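Local coordinates for endo-beta-mannanase (Opitutaceae bacterium TAV5, PDB 7BOB), which acts as a family 5 exo-beta-1,4-mannosidase active in the termite hindgut, probably releasing mannose from the ends of beta-1,4-linked mannose chains, at residues Val57-Arg62 / Leu82-Ala87. Numbering follows the deposited sequence.
Sequences VRFFVR and LRLLDA
Phe59 reaches out from strand 56-62 and is met by Leu84 and Leu85 of helix 75-89, an apolar contact between the inner beta-barrel and the outer helical layer of the (beta/alpha)8 fold of family 5 glycoside hydrolases. Leu84 CD2 stands 3.7 Å from the centroid of the phenyl ring and only 3° off its normal, a CH-pi contact centred so well that this methyl lies about equally far from all six ring carbons. Leu84 CG follows at the rim, 4.1 Å from Phe59 CE1. Leu85 takes a different approach: its CD2 lies at the ring edge, near the ring plane, 4.0 Å from Phe59 CZ, and its side chain runs roughly at right angles to that of Phe59. The two leucines therefore meet the ring from two directions, Leu84 over the middle of one face and Leu85 at the edge by CZ. With Leu84 CG anti to the backbone N (chi1 -172°), the branch extends straight at the strand, whereas Leu85 CG lies beside its own backbone N (chi1 -65°), and of its two methyls it is CD2 that reaches the ring edge. Pro95 of the adjacent strand 94-101 touches both Phe59 and Leu85, while Ile42 of helix 39-51 packs on Leu84 and Leu141 of helix 124-141 on Leu85. On the strand, alternation turns the neighbouring Arg58 the other way, into the barrel, where it forms salt bridges to Asp152 and Glu281. There Phe60 CE1 lies 3.5 Å above the plane of the Arg58 guanidinium, over its centre, with Arg58 CZ in turn at the edge of the Phe60 ring.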
ATOM      1  N   VAL A  57      -9.739  38.203  15.188  1.00 45.99           N
ATOM      2  CA  VAL A  57      -9.526  37.921  13.777  1.00 41.66           C
ATOM      3  C   VAL A  57      -8.253  37.100  13.680  1.00 46.36           C
ATOM      4  O   VAL A  57      -7.214  37.495  14.225  1.00 48.83           O
ATOM      5  CB  VAL A  57      -9.447  39.194  12.908  1.00 44.91           C
ATOM      6  CG1 VAL A  57      -8.338  40.173  13.386  1.00 38.97           C
ATOM      7  CG2 VAL A  57      -9.286  38.828  11.405  1.00 41.93           C
ATOM      8  N   ARG A  58      -8.350  35.925  13.052  1.00 43.26           N
ATOM      9  CA  ARG A  58      -7.189  35.089  12.782  1.00 42.30           C
ATOM     10  C   ARG A  58      -6.651  35.419  11.395  1.00 44.93           C
ATOM     11  O   ARG A  58      -7.407  35.443  10.415  1.00 45.42           O
ATOM     12  CB  ARG A  58      -7.545  33.607  12.866  1.00 42.51           C
ATOM     13  CG  ARG A  58      -6.373  32.675  12.567  1.00 45.99           C
ATOM     14  CD  ARG A  58      -6.672  31.274  13.034  1.00 43.03           C
ATOM     15  NE  ARG A  58      -5.586  30.324  12.801  1.00 46.04           N
ATOM     16  CZ  ARG A  58      -5.680  29.236  12.018  1.00 47.09           C
ATOM     17  NH1 ARG A  58      -6.796  28.968  11.340  1.00 41.03           N
ATOM     18  NH2 ARG A  58      -4.651  28.413  11.909  1.00 45.66           N
ATOM     19  N   PHE A  59      -5.355  35.686  11.313  1.00 42.25           N
ATOM     20  CA  PHE A  59      -4.748  35.952  10.024  1.00 43.81           C
ATOM     21  C   PHE A  59      -3.357  35.327   9.991  1.00 44.95           C
ATOM     22  O   PHE A  59      -2.812  34.905  11.016  1.00 46.92           O
ATOM     23  CB  PHE A  59      -4.736  37.458   9.719  1.00 45.70           C
ATOM     24  CG  PHE A  59      -3.853  38.271  10.624  1.00 50.02           C
ATOM     25  CD1 PHE A  59      -4.405  39.109  11.583  1.00 50.16           C
ATOM     26  CD2 PHE A  59      -2.472  38.251  10.488  1.00 49.40           C
ATOM     27  CE1 PHE A  59      -3.609  39.880  12.405  1.00 47.03           C
ATOM     28  CE2 PHE A  59      -1.660  39.033  11.320  1.00 48.00           C
ATOM     29  CZ  PHE A  59      -2.231  39.833  12.277  1.00 49.42           C
ATOM     30  N   PHE A  60      -2.771  35.279   8.802  1.00 41.53           N
ATOM     31  CA  PHE A  60      -1.650  34.389   8.552  1.00 44.11           C
ATOM     32  C   PHE A  60      -0.435  35.169   8.084  1.00 48.02           C
ATOM     33  O   PHE A  60      -0.493  35.892   7.082  1.00 46.79           O
ATOM     34  CB  PHE A  60      -2.080  33.327   7.543  1.00 42.51           C
ATOM     35  CG  PHE A  60      -3.378  32.714   7.907  1.00 42.10           C
ATOM     36  CD1 PHE A  60      -3.442  31.762   8.908  1.00 45.43           C
ATOM     37  CD2 PHE A  60      -4.559  33.169   7.337  1.00 45.41           C
ATOM     38  CE1 PHE A  60      -4.670  31.203   9.289  1.00 46.26           C
ATOM     39  CE2 PHE A  60      -5.771  32.635   7.711  1.00 42.06           C
ATOM     40  CZ  PHE A  60      -5.828  31.654   8.694  1.00 43.70           C
ATOM     41  N   VAL A  61       0.658  35.024   8.826  1.00 48.81           N
ATOM     42  CA  VAL A  61       1.935  35.627   8.468  1.00 46.68           C
ATOM     43  C   VAL A  61       2.606  34.662   7.498  1.00 46.99           C
ATOM     44  O   VAL A  61       3.228  33.679   7.912  1.00 49.35           O
ATOM     45  CB  VAL A  61       2.777  35.900   9.728  1.00 47.62           C
ATOM     46  CG1 VAL A  61       4.082  36.598   9.389  1.00 49.18           C
ATOM     47  CG2 VAL A  61       1.969  36.752  10.721  1.00 50.23           C
ATOM     48  N   ARG A  62       2.420  34.885   6.199  1.00 45.39           N
ATOM     49  CA  ARG A  62       2.922  33.940   5.205  1.00 49.12           C
ATOM     50  C   ARG A  62       4.443  34.066   5.117  1.00 50.26           C
ATOM     51  O   ARG A  62       4.970  35.092   4.659  1.00 49.99           O
ATOM     52  CB  ARG A  62       2.253  34.169   3.853  1.00 43.34           C
ATOM     53  CG  ARG A  62       2.352  32.953   2.951  1.00 46.97           C
ATOM     54  CD  ARG A  62       1.568  33.123   1.651  1.00 45.97           C
ATOM     55  NE  ARG A  62       2.085  34.221   0.836  1.00 46.42           N
ATOM     56  CZ  ARG A  62       1.830  34.361  -0.459  1.00 46.38           C
ATOM     57  NH1 ARG A  62       1.075  33.467  -1.089  1.00 44.52           N
ATOM     58  NH2 ARG A  62       2.342  35.374  -1.133  1.00 42.75           N
ATOM     59  N   LEU A  82       2.583  45.677  11.193  1.00 51.78           N
ATOM     60  CA  LEU A  82       2.292  46.597  12.284  1.00 53.57           C
ATOM     61  C   LEU A  82       1.036  47.417  11.981  1.00 52.83           C
ATOM     62  O   LEU A  82       0.232  47.668  12.885  1.00 49.44           O
ATOM     63  CB  LEU A  82       3.501  47.502  12.584  1.00 55.80           C
ATOM     64  CG  LEU A  82       3.274  48.425  13.818  1.00 69.75           C
ATOM     65  CD1 LEU A  82       4.510  48.534  14.739  1.00 74.20           C
ATOM     66  CD2 LEU A  82       2.747  49.833  13.468  1.00 67.78           C
ATOM     67  N   ARG A  83       0.826  47.806  10.718  1.00 52.25           N
ATOM     68  CA  ARG A  83      -0.377  48.571  10.384  1.00 47.82           C
ATOM     69  C   ARG A  83      -1.638  47.741  10.623  1.00 50.03           C
ATOM     70  O   ARG A  83      -2.647  48.264  11.109  1.00 48.32           O
ATOM     71  CB  ARG A  83      -0.300  49.073   8.934  1.00 53.41           C
ATOM     72  CG  ARG A  83       0.909  50.055   8.660  1.00 62.06           C
ATOM     73  CD  ARG A  83       0.814  50.794   7.309  1.00 55.52           C
ATOM     74  NE  ARG A  83      -0.375  51.640   7.303  1.00 71.43           N
ATOM     75  CZ  ARG A  83      -0.493  52.802   6.657  1.00 76.39           C
ATOM     76  NH1 ARG A  83       0.517  53.284   5.932  1.00 73.66           N
ATOM     77  NH2 ARG A  83      -1.637  53.483   6.739  1.00 72.88           N
ATOM     78  N   LEU A  84      -1.586  46.433  10.311  1.00 47.64           N
ATOM     79  CA  LEU A  84      -2.726  45.558  10.569  1.00 46.59           C
ATOM     80  C   LEU A  84      -2.988  45.428  12.063  1.00 47.80           C
ATOM     81  O   LEU A  84      -4.122  45.607  12.508  1.00 49.62           O
ATOM     82  CB  LEU A  84      -2.495  44.177   9.940  1.00 45.69           C
ATOM     83  CG  LEU A  84      -3.631  43.155   9.918  1.00 48.00           C
ATOM     84  CD1 LEU A  84      -4.880  43.734   9.283  1.00 47.93           C
ATOM     85  CD2 LEU A  84      -3.174  41.899   9.148  1.00 46.12           C
ATOM     86  N   LEU A  85      -1.953  45.101  12.852  1.00 47.97           N
ATOM     87  CA  LEU A  85      -2.126  44.955  14.296  1.00 46.80           C
ATOM     88  C   LEU A  85      -2.754  46.196  14.892  1.00 52.28           C
ATOM     89  O   LEU A  85      -3.680  46.115  15.716  1.00 51.71           O
ATOM     90  CB  LEU A  85      -0.781  44.686  14.962  1.00 46.25           C
ATOM     91  CG  LEU A  85      -0.137  43.360  14.558  1.00 51.10           C
ATOM     92  CD1 LEU A  85       1.331  43.308  14.955  1.00 47.29           C
ATOM     93  CD2 LEU A  85      -0.930  42.194  15.190  1.00 46.24           C
ATOM     94  N   ASP A  86      -2.273  47.360  14.454  1.00 53.82           N
ATOM     95  CA  ASP A  86      -2.809  48.637  14.908  1.00 54.91           C
ATOM     96  C   ASP A  86      -4.272  48.798  14.511  1.00 50.80           C
ATOM     97  O   ASP A  86      -5.127  49.117  15.344  1.00 51.68           O
ATOM     98  CB  ASP A  86      -1.950  49.746  14.309  1.00 57.96           C
ATOM     99  CG  ASP A  86      -2.020  51.013  15.083  1.00 64.71           C
ATOM    100  OD1 ASP A  86      -1.302  51.114  16.104  1.00 70.37           O
ATOM    101  OD2 ASP A  86      -2.783  51.908  14.652  1.00 66.18           O
ATOM    102  N   ALA A  87      -4.586  48.538  13.240  1.00 50.18           N
ATOM    103  CA  ALA A  87      -5.956  48.731  12.776  1.00 50.08           C
ATOM    104  C   ALA A  87      -6.943  47.801  13.487  1.00 52.61           C
ATOM    105  O   ALA A  87      -8.091  48.204  13.724  1.00 50.72           O
ATOM    106  CB  ALA A  87      -6.013  48.528  11.268  1.00 51.28           C
TER